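Local atomic coordinates of cytoplasmic protein (Cryptococcus neoformans var. grubii serotype A, PDB entry 7LPO), a protein that probably hydrolyses steryl beta-glucosides, splitting the glucose from the sterol, as a sterylglucosidase of glycoside hydrolase family 5. Residues R100-W105 with A569-V574; I269-E274 with V519-I524; S449-Y454 with A502-D507. All blocks are in the same frame, centred on the assembly; numbering follows the deposited sequence.

Contact 1: residues R100-W105 with A569-V574; sequences RYVFTW and AIWNYV
Arg100 and Val102, two residues apart on one strand and facing the same way, meet Ala569 and Trp571; all four residues are fully buried. At the foot of the contact Arg100 CB lies 4.1 Å from Ala569 CB, with 6.5 Å between the CA atoms of the same two residues, the shortest such distance between the segments. Farther along, Val102 CG2 comes 4.1 Å from Trp571 CZ3, the two side chains crossing at about a right angle. With the Trp571 CG anti to its N (chi1 -172°), the six-membered ring is carried across to the valine. That corner of the indole also sits at the edge of the Arg100 guanidinium, near its plane, with Arg100 NH1 4.3 Å from Trp571 CZ3. No hydrogen bond joins the two segments.

Strands 98-104 and 567-570 are not neighbours: both pair in parallel with strand 35-43, so these side chains meet across it, inside the mouth of the (beta/alpha)8 barrel expected of a family 5 glycoside hydrolase. The peptide between Trp571 and Asn572 is cis, as is common for the tryptophan after the eighth strand in this clan.

The faces of the indole are packed more closely than its corner against Arg100 and Val102. One face is covered by Asn572 CB, 3.5 Å above the plane and offset toward the rim. The opposite face meets a bound Tris instead of segment atoms, with Tris N 3.4 Å from Trp571 CD2. The ring of His143 also meets the indole. Arg100 is further fixed by a salt bridge to Asp267 and a hydrogen bond to Asn42.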
loop_
_atom_site.group_PDB
_atom_site.type_symbol
_atom_site.label_atom_id
_atom_site.label_comp_id
_atom_site.label_asym_id
_atom_site.label_seq_id
_atom_site.Cartn_x
_atom_site.Cartn_y
_atom_site.Cartn_z
ATOM N N ARG A 100 4.625 -4.133 -7.479
ATOM C CA ARG A 100 5.051 -3.243 -6.407
ATOM C C ARG A 100 5.754 -4.126 -5.389
ATOM O O ARG A 100 5.125 -4.997 -4.777
ATOM C CB ARG A 100 3.862 -2.508 -5.801
ATOM C CG ARG A 100 4.253 -1.506 -4.722
ATOM C CD ARG A 100 3.113 -0.562 -4.476
ATOM N NE ARG A 100 3.348 0.374 -3.383
ATOM C CZ ARG A 100 2.886 0.217 -2.148
ATOM N NH1 ARG A 100 2.181 -0.864 -1.815
ATOM N NH2 ARG A 100 3.128 1.149 -1.238
ATOM N N TYR A 101 7.067 -3.949 -5.250
ATOM C CA TYR A 101 7.883 -4.887 -4.492
ATOM C C TYR A 101 8.009 -4.425 -3.047
ATOM O O TYR A 101 8.551 -3.353 -2.779
ATOM C CB TYR A 101 9.266 -5.051 -5.122
ATOM C CG TYR A 101 10.036 -6.144 -4.433
ATOM C CD1 TYR A 101 10.748 -5.887 -3.267
ATOM C CD2 TYR A 101 10.003 -7.452 -4.911
ATOM C CE1 TYR A 101 11.431 -6.901 -2.608
ATOM C CE2 TYR A 101 10.690 -8.470 -4.258
ATOM C CZ TYR A 101 11.401 -8.184 -3.110
ATOM O OH TYR A 101 12.073 -9.192 -2.450
ATOM N N VAL A 102 7.556 -5.264 -2.126
ATOM C CA VAL A 102 7.453 -4.914 -0.713
ATOM C C VAL A 102 8.709 -5.361 0.026
ATOM O O VAL A 102 9.097 -6.532 -0.041
ATOM C CB VAL A 102 6.200 -5.557 -0.092
ATOM C CG1 VAL A 102 6.137 -5.283 1.395
ATOM C CG2 VAL A 102 4.936 -5.071 -0.786
ATOM N N PHE A 103 9.343 -4.425 0.737
ATOM C CA PHE A 103 10.417 -4.731 1.670
ATOM C C PHE A 103 10.256 -3.832 2.888
ATOM O O PHE A 103 9.634 -2.771 2.824
ATOM C CB PHE A 103 11.812 -4.553 1.041
ATOM C CG PHE A 103 12.167 -3.132 0.744
ATOM C CD1 PHE A 103 11.761 -2.539 -0.441
ATOM C CD2 PHE A 103 12.894 -2.385 1.643
ATOM C CE1 PHE A 103 12.073 -1.230 -0.726
ATOM C CE2 PHE A 103 13.217 -1.070 1.366
ATOM C CZ PHE A 103 12.806 -0.492 0.178
ATOM N N THR A 104 10.806 -4.265 4.016
ATOM C CA THR A 104 10.688 -3.489 5.238
ATOM C C THR A 104 12.056 -3.034 5.718
ATOM O O THR A 104 13.076 -3.684 5.479
ATOM C CB THR A 104 9.990 -4.275 6.354
ATOM O OG1 THR A 104 10.791 -5.408 6.718
ATOM C CG2 THR A 104 8.595 -4.716 5.874
ATOM N N TRP A 105 12.053 -1.880 6.381
ATOM C CA TRP A 105 13.231 -1.407 7.095
ATOM C C TRP A 105 13.772 -2.474 8.040
ATOM O O TRP A 105 14.991 -2.657 8.153
ATOM C CB TRP A 105 12.844 -0.135 7.841
ATOM C CG TRP A 105 13.926 0.585 8.555
ATOM C CD1 TRP A 105 15.262 0.353 8.493
ATOM C CD2 TRP A 105 13.743 1.682 9.448
ATOM N NE1 TRP A 105 15.922 1.240 9.293
ATOM C CE2 TRP A 105 15.009 2.061 9.900
ATOM C CE3 TRP A 105 12.621 2.385 9.905
ATOM C CZ2 TRP A 105 15.194 3.109 10.797
ATOM C CZ3 TRP A 105 12.805 3.415 10.802
ATOM C CH2 TRP A 105 14.084 3.770 11.235
ATOM N N ALA A 569 -1.741 -1.414 -8.834
ATOM C CA ALA A 569 -1.176 -2.618 -8.238
ATOM C C ALA A 569 -2.179 -3.123 -7.211
ATOM O O ALA A 569 -2.438 -2.451 -6.205
ATOM C CB ALA A 569 0.185 -2.341 -7.592
ATOM N N ILE A 570 -2.747 -4.295 -7.480
ATOM C CA ILE A 570 -3.690 -4.913 -6.562
ATOM C C ILE A 570 -2.975 -5.374 -5.296
ATOM O O ILE A 570 -1.897 -5.981 -5.349
ATOM C CB ILE A 570 -4.386 -6.099 -7.251
ATOM C CG1 ILE A 570 -5.139 -5.636 -8.503
ATOM C CG2 ILE A 570 -5.294 -6.795 -6.262
ATOM C CD1 ILE A 570 -5.662 -6.789 -9.358
ATOM N N TRP A 571 -3.580 -5.094 -4.144
ATOM C CA TRP A 571 -3.162 -5.674 -2.870
ATOM C C TRP A 571 -4.038 -6.897 -2.596
ATOM O O TRP A 571 -5.252 -6.750 -2.426
ATOM C CB TRP A 571 -3.288 -4.665 -1.717
ATOM C CG TRP A 571 -2.686 -5.213 -0.453
ATOM C CD1 TRP A 571 -3.298 -6.004 0.475
ATOM C CD2 TRP A 571 -1.330 -5.053 -0.012
ATOM N NE1 TRP A 571 -2.404 -6.357 1.462
ATOM C CE2 TRP A 571 -1.190 -5.786 1.188
ATOM C CE3 TRP A 571 -0.225 -4.365 -0.515
ATOM C CZ2 TRP A 571 0.009 -5.835 1.898
ATOM C CZ3 TRP A 571 0.967 -4.417 0.183
ATOM C CH2 TRP A 571 1.077 -5.148 1.378
ATOM N N ASN A 572 -3.448 -8.099 -2.554
ATOM C CA ASN A 572 -2.059 -8.398 -2.887
ATOM C C ASN A 572 -2.001 -9.874 -3.348
ATOM O O ASN A 572 -3.034 -10.525 -3.526
ATOM C CB ASN A 572 -1.126 -8.161 -1.704
ATOM C CG ASN A 572 -1.498 -8.975 -0.484
ATOM O OD1 ASN A 572 -2.648 -9.400 -0.300
ATOM N ND2 ASN A 572 -0.519 -9.183 0.368
ATOM N N TYR A 573 -0.793 -10.392 -3.541
ATOM C CA TYR A 573 -0.549 -11.782 -3.914
ATOM C C TYR A 573 0.331 -12.402 -2.834
ATOM O O TYR A 573 1.461 -11.956 -2.621
ATOM C CB TYR A 573 0.118 -11.852 -5.288
ATOM C CG TYR A 573 0.242 -13.232 -5.876
ATOM C CD1 TYR A 573 -0.785 -13.782 -6.638
ATOM C CD2 TYR A 573 1.402 -13.984 -5.687
ATOM C CE1 TYR A 573 -0.664 -15.055 -7.186
ATOM C CE2 TYR A 573 1.539 -15.242 -6.233
ATOM C CZ TYR A 573 0.505 -15.777 -6.988
ATOM O OH TYR A 573 0.644 -17.045 -7.524
ATOM N N VAL A 574 -0.189 -13.408 -2.146
ATOM C CA VAL A 574 0.496 -13.969 -0.988
ATOM C C VAL A 574 0.652 -15.472 -1.168
ATOM O O VAL A 574 -0.305 -16.224 -0.917
ATOM C CB VAL A 574 -0.268 -13.663 0.309
ATOM C CG1 VAL A 574 0.494 -14.167 1.518
ATOM C CG2 VAL A 574 -0.552 -12.164 0.429
#

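Contact 2: residues I269-E274 with V519-I524; sequences INEPGE and VGEIGI. With TRS (2-amino-2-hydroxymethyl-propane-1,3-diol), chain E.
Glu271 and Glu521 reach toward each other from opposite directions, and their carboxylates, with planes 28° apart, come within 3.8 Å between Glu271 OE2 and Glu521 OE1. A Tris molecule, probably from the crystallisation liquor, sits at this gap. Its O1 hydroxyl lies 2.9 Å from Glu271 OE2 and 3.0 Å from Glu521 OE1. Tris N is modelled 2.4 Å from Glu521 OE1, a distance so short that its detail is doubtful.

Asn270 forms the other side of the shell. Its OD1 lies 3.3 Å from Glu521 OE2, yet both atoms are acceptors and no bond links them, although amide and carboxylate planes are only 14° apart. A water joins the two residues instead, accepting from Asn270 ND2 and from Tris N and donating to Glu521 OE2.

What permits the two acceptors to sit together lies one layer out: Arg100 gives NH2 to Asn270 OD1 and NH1 to Glu521 OE2. Tyr454 OH bonds to Glu521 OE1, and His452 ND1 to Glu271 OE2, so each carboxylate has a further protein partner that helps fix its rotation. Asn270, with its CG anti to N (chi1 -176°), extends inward from the loop after strand 263-267. Lys48 and Glu588 also hydrogen-bond to the Tris.

The carboxyl carbons, Glu271 CD and Glu521 CD, are 5.0 Å apart, a spacing usual for retaining glycosidases. Glu271, in an Asn-Glu-Pro sequence after the fourth barrel strand, and Glu521, at the end of the seventh, are consistent with the acid/base and the nucleophile respectively of a family 5 active site.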
loop_
_atom_site.group_PDB
_atom_site.type_symbol
_atom_site.label_atom_id
_atom_site.label_comp_id
_atom_site.label_asym_id
_atom_site.label_seq_id
_atom_site.Cartn_x
_atom_site.Cartn_y
_atom_site.Cartn_z
ATOM N N ILE A 269 7.861 6.342 1.599
ATOM C CA ILE A 269 7.507 5.529 2.750
ATOM C C ILE A 269 6.016 5.260 2.755
ATOM O O ILE A 269 5.199 6.175 2.614
ATOM C CB ILE A 269 7.955 6.225 4.044
ATOM C CG1 ILE A 269 7.615 5.350 5.249
ATOM C CG2 ILE A 269 7.323 7.585 4.185
ATOM C CD1 ILE A 269 8.349 5.776 6.515
ATOM N N ASN A 270 5.659 3.998 2.951
ATOM C CA ASN A 270 4.273 3.571 2.807
ATOM C C ASN A 270 3.395 4.132 3.923
ATOM O O ASN A 270 3.771 4.096 5.098
ATOM C CB ASN A 270 4.204 2.046 2.813
ATOM C CG ASN A 270 2.796 1.530 2.573
ATOM O OD1 ASN A 270 2.278 1.623 1.465
ATOM N ND2 ASN A 270 2.171 0.988 3.613
ATOM N N GLU A 271 2.221 4.662 3.535
ATOM C CA GLU A 271 1.147 5.112 4.425
ATOM C C GLU A 271 1.656 5.685 5.738
ATOM O O GLU A 271 1.327 5.183 6.820
ATOM C CB GLU A 271 0.186 3.947 4.684
ATOM C CG GLU A 271 -0.475 3.463 3.393
ATOM C CD GLU A 271 -1.631 2.505 3.606
ATOM O OE1 GLU A 271 -1.885 2.113 4.771
ATOM O OE2 GLU A 271 -2.279 2.147 2.591
ATOM N N PRO A 272 2.408 6.773 5.680
ATOM C CA PRO A 272 3.075 7.274 6.887
ATOM C C PRO A 272 2.093 7.785 7.928
ATOM O O PRO A 272 1.096 8.430 7.605
ATOM C CB PRO A 272 3.956 8.407 6.353
ATOM C CG PRO A 272 3.269 8.845 5.094
ATOM C CD PRO A 272 2.696 7.588 4.489
ATOM N N GLY A 273 2.396 7.515 9.196
ATOM C CA GLY A 273 1.571 8.026 10.273
ATOM C C GLY A 273 1.823 9.500 10.535
ATOM O O GLY A 273 2.921 10.020 10.327
ATOM N N GLU A 274 0.775 10.181 10.998
ATOM C CA GLU A 274 0.840 11.604 11.310
ATOM C C GLU A 274 1.091 11.857 12.790
ATOM O O GLU A 274 1.264 13.012 13.190
ATOM C CB GLU A 274 -0.460 12.305 10.880
ATOM C CG GLU A 274 -1.027 11.795 9.559
ATOM C CD GLU A 274 -2.081 12.729 8.941
ATOM O OE1 GLU A 274 -2.248 12.697 7.698
ATOM O OE2 GLU A 274 -2.741 13.487 9.693
ATOM N N VAL A 519 -2.491 3.630 -8.982
ATOM C CA VAL A 519 -3.106 3.302 -7.699
ATOM C C VAL A 519 -2.251 2.205 -7.075
ATOM O O VAL A 519 -2.376 1.027 -7.418
ATOM C CB VAL A 519 -4.567 2.874 -7.845
ATOM C CG1 VAL A 519 -5.139 2.545 -6.482
ATOM C CG2 VAL A 519 -5.386 3.974 -8.528
ATOM N N GLY A 520 -1.367 2.596 -6.155
ATOM C CA GLY A 520 -0.360 1.671 -5.660
ATOM C C GLY A 520 -0.911 0.514 -4.857
ATOM O O GLY A 520 -0.248 -0.523 -4.749
ATOM N N GLU A 521 -2.076 0.684 -4.252
ATOM C CA GLU A 521 -2.769 -0.403 -3.578
ATOM C C GLU A 521 -4.264 -0.275 -3.814
ATOM O O GLU A 521 -4.829 0.816 -3.694
ATOM C CB GLU A 521 -2.521 -0.407 -2.067
ATOM C CG GLU A 521 -1.100 -0.622 -1.632
ATOM C CD GLU A 521 -0.987 -0.800 -0.114
ATOM O OE1 GLU A 521 -2.026 -1.066 0.542
ATOM O OE2 GLU A 521 0.137 -0.655 0.415
ATOM N N ILE A 522 -4.902 -1.403 -4.115
ATOM C CA ILE A 522 -6.356 -1.494 -4.212
ATOM C C ILE A 522 -6.709 -2.968 -4.110
ATOM O O ILE A 522 -5.970 -3.823 -4.608
ATOM C CB ILE A 522 -6.883 -0.849 -5.519
ATOM C CG1 ILE A 522 -8.409 -0.977 -5.616
ATOM C CG2 ILE A 522 -6.237 -1.467 -6.746
ATOM C CD1 ILE A 522 -9.030 -0.032 -6.618
ATOM N N GLY A 523 -7.804 -3.270 -3.415
ATOM C CA GLY A 523 -8.182 -4.664 -3.225
ATOM C C GLY A 523 -9.404 -4.816 -2.347
ATOM O O GLY A 523 -9.991 -3.836 -1.886
ATOM N N ILE A 524 -9.772 -6.076 -2.116
ATOM C CA ILE A 524 -10.965 -6.423 -1.339
ATOM C C ILE A 524 -10.662 -7.623 -0.456
ATOM O O ILE A 524 -9.736 -8.399 -0.727
ATOM C CB ILE A 524 -12.183 -6.744 -2.235
ATOM C CG1 ILE A 524 -11.858 -7.893 -3.194
ATOM C CG2 ILE A 524 -12.610 -5.520 -3.048
ATOM C CD1 ILE A 524 -12.411 -9.248 -2.788
HETATM C C TRS E . -3.037 -2.733 3.597
HETATM C C1 TRS E . -3.145 -1.290 4.172
HETATM C C2 TRS E . -4.517 -3.163 3.321
HETATM C C3 TRS E . -2.602 -3.556 4.861
HETATM N N TRS E . -2.102 -2.670 2.275
HETATM O O1 TRS E . -3.445 -0.432 3.097
HETATM O O2 TRS E . -5.392 -3.060 4.450
HETATM O O3 TRS E . -2.271 -4.874 4.494
HETATM O O HOH W 1 -0.449 -0.359 2.845
#

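Contact 3: residues S449-Y454 with A502-D507; sequences SSPHFY and AVLKQD
Segment 449-454 leaves the end of strand 447-449 as an irregular loop, while 502-507 is one part of helix 490-512, its turns held by bonds such as Gln506 N to Ala502 O at 3.0 Å. The two chains come nearest at Pro451 and Leu504, with 7.3 Å between their CA atoms. On its other side the loop is tied by backbone hydrogen bonds from Gly520 N to Pro451 O and from Phe453 N to Glu521 O.

Leu504 supplies nearly all of the helix's share of the contact, and CD1 does the touching. Its CG stands anti to the carbonyl carbon (chi1 -67°), directing the branch into the loop. There Leu504 CD1 lies 4.0 Å from Pro451 CG, the two side chains sliding past each other in opposite directions. The same methyl lies 4.0 Å from Phe453 CB and equally 4.0 Å from the backbone oxygen His452 O. The Phe453 ring continues along the helix to Ile497 and Leu501, and Ile472 of helix 471-475 covers both Phe453 and Leu504.

A single water makes the polar link, donating to Leu504 O at 2.7 Å and lying 2.8 Å from Ser449 OG. His452 leaves its backbone on the side away from the helix. The join to the helix thus rests on one leucine methyl and a bridging water, while the loop's directional backbone bonds go to strand 518-522.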
loop_
_atom_site.group_PDB
_atom_site.type_symbol
_atom_site.label_atom_id
_atom_site.label_comp_id
_atom_site.label_asym_id
_atom_site.label_seq_id
_atom_site.Cartn_x
_atom_site.Cartn_y
_atom_site.Cartn_z
ATOM N N SER A 449 2.155 10.005 -9.435
ATOM C CA SER A 449 1.388 10.007 -8.199
ATOM C C SER A 449 0.938 8.582 -7.906
ATOM O O SER A 449 0.481 7.874 -8.808
ATOM C CB SER A 449 0.185 10.944 -8.340
ATOM O OG SER A 449 -0.515 11.051 -7.117
ATOM N N SER A 450 1.078 8.146 -6.653
ATOM C CA SER A 450 0.818 6.752 -6.286
ATOM C C SER A 450 -0.063 6.663 -5.047
ATOM O O SER A 450 0.305 6.032 -4.055
ATOM C CB SER A 450 2.135 6.003 -6.076
ATOM O OG SER A 450 2.908 6.553 -5.014
ATOM N N PRO A 451 -1.262 7.230 -5.089
ATOM C CA PRO A 451 -2.182 7.069 -3.958
ATOM C C PRO A 451 -2.671 5.631 -3.838
ATOM O O PRO A 451 -2.615 4.834 -4.779
ATOM C CB PRO A 451 -3.334 8.014 -4.306
ATOM C CG PRO A 451 -3.403 7.924 -5.823
ATOM C CD PRO A 451 -1.937 7.804 -6.270
ATOM N N HIS A 452 -3.164 5.303 -2.649
ATOM C CA HIS A 452 -3.892 4.064 -2.431
ATOM C C HIS A 452 -5.387 4.358 -2.394
ATOM O O HIS A 452 -5.812 5.468 -2.066
ATOM C CB HIS A 452 -3.453 3.384 -1.135
ATOM C CG HIS A 452 -1.989 3.067 -1.091
ATOM N ND1 HIS A 452 -1.374 2.552 0.028
ATOM C CD2 HIS A 452 -1.020 3.187 -2.030
ATOM C CE1 HIS A 452 -0.089 2.381 -0.217
ATOM N NE2 HIS A 452 0.153 2.754 -1.460
ATOM N N PHE A 453 -6.184 3.366 -2.774
ATOM C CA PHE A 453 -7.627 3.474 -2.637
ATOM C C PHE A 453 -8.217 2.128 -2.266
ATOM O O PHE A 453 -7.943 1.124 -2.929
ATOM C CB PHE A 453 -8.308 3.961 -3.914
ATOM C CG PHE A 453 -9.799 4.011 -3.788
ATOM C CD1 PHE A 453 -10.420 5.134 -3.276
ATOM C CD2 PHE A 453 -10.580 2.923 -4.134
ATOM C CE1 PHE A 453 -11.796 5.180 -3.130
ATOM C CE2 PHE A 453 -11.957 2.974 -3.990
ATOM C CZ PHE A 453 -12.557 4.105 -3.479
ATOM N N TYR A 454 -9.051 2.118 -1.233
ATOM C CA TYR A 454 -9.810 0.943 -0.844
ATOM C C TYR A 454 -11.279 1.309 -0.732
ATOM O O TYR A 454 -11.620 2.381 -0.231
ATOM C CB TYR A 454 -9.324 0.374 0.494
ATOM C CG TYR A 454 -7.992 -0.327 0.391
ATOM C CD1 TYR A 454 -7.918 -1.671 0.065
ATOM C CD2 TYR A 454 -6.807 0.360 0.614
ATOM C CE1 TYR A 454 -6.700 -2.312 -0.044
ATOM C CE2 TYR A 454 -5.592 -0.274 0.517
ATOM C CZ TYR A 454 -5.546 -1.611 0.187
ATOM O OH TYR A 454 -4.336 -2.254 0.105
ATOM N N ALA A 502 -11.644 8.947 -9.897
ATOM C CA ALA A 502 -11.430 10.111 -10.748
ATOM C C ALA A 502 -10.949 11.306 -9.936
ATOM O O ALA A 502 -10.185 12.131 -10.445
ATOM C CB ALA A 502 -12.719 10.465 -11.496
ATOM N N VAL A 503 -11.383 11.415 -8.677
ATOM C CA VAL A 503 -10.927 12.509 -7.823
ATOM C C VAL A 503 -9.430 12.393 -7.564
ATOM O O VAL A 503 -8.700 13.392 -7.575
ATOM C CB VAL A 503 -11.729 12.521 -6.506
ATOM C CG1 VAL A 503 -11.068 13.423 -5.470
ATOM C CG2 VAL A 503 -13.173 12.955 -6.764
ATOM N N LEU A 504 -8.945 11.174 -7.331
ATOM C CA LEU A 504 -7.522 10.995 -7.082
ATOM C C LEU A 504 -6.708 11.291 -8.330
ATOM O O LEU A 504 -5.622 11.876 -8.245
ATOM C CB LEU A 504 -7.241 9.575 -6.601
ATOM C CG LEU A 504 -7.781 9.157 -5.239
ATOM C CD1 LEU A 504 -7.300 7.731 -4.963
ATOM C CD2 LEU A 504 -7.337 10.092 -4.153
ATOM N N LYS A 505 -7.199 10.863 -9.497
ATOM C CA LYS A 505 -6.541 11.227 -10.745
ATOM C C LYS A 505 -6.431 12.742 -10.868
ATOM O O LYS A 505 -5.392 13.269 -11.283
ATOM C CB LYS A 505 -7.311 10.638 -11.930
ATOM C CG LYS A 505 -6.449 10.264 -13.128
ATOM C CD LYS A 505 -7.294 9.593 -14.223
ATOM C CE LYS A 505 -6.549 9.510 -15.550
ATOM N NZ LYS A 505 -7.474 9.578 -16.732
ATOM N N GLN A 506 -7.484 13.458 -10.470
ATOM C CA GLN A 506 -7.502 14.908 -10.619
ATOM C C GLN A 506 -6.533 15.590 -9.659
ATOM O O GLN A 506 -5.955 16.624 -10.007
ATOM C CB GLN A 506 -8.925 15.423 -10.414
ATOM C CG GLN A 506 -9.118 16.903 -10.709
ATOM C CD GLN A 506 -8.968 17.240 -12.181
ATOM O OE1 GLN A 506 -9.243 16.416 -13.053
ATOM N NE2 GLN A 506 -8.516 18.460 -12.463
ATOM N N ASP A 507 -6.335 15.034 -8.459
ATOM C CA ASP A 507 -5.326 15.576 -7.549
ATOM C C ASP A 507 -3.975 15.708 -8.241
ATOM O O ASP A 507 -3.211 16.641 -7.969
ATOM C CB ASP A 507 -5.159 14.674 -6.321
ATOM C CG ASP A 507 -6.321 14.756 -5.354
ATOM O OD1 ASP A 507 -7.215 15.609 -5.538
ATOM O OD2 ASP A 507 -6.327 13.951 -4.402
HETATM O O HOH W 2 -3.307 11.425 -6.971
#

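Overall arrangement
Contacts 1 and 2 lie at the mouth of what is probably one (beta/alpha)8 barrel, with contact 3 farther out. They are nested along the chain: contact 3 lies within the loop closed by contact 2, itself within that closed by contact 1. Centres of contacts 1 and 2 are about 10 Å apart, of 2 and 3 about 11 Å, and of 1 and 3 about 18 Å, which places contact 2 between the others. Strands 518-522 and 567-570 are neighbours, and a probable hydrogen bond from Trp571 N to Ile522 O (2.7 Å) joins contacts 1 and 2; helix 490-512 is followed, after a short connection, by strand 518-522. Residues far apart in sequence thus meet round the probable active site, and contact 3 ties the pocket loop to the outer helical layer.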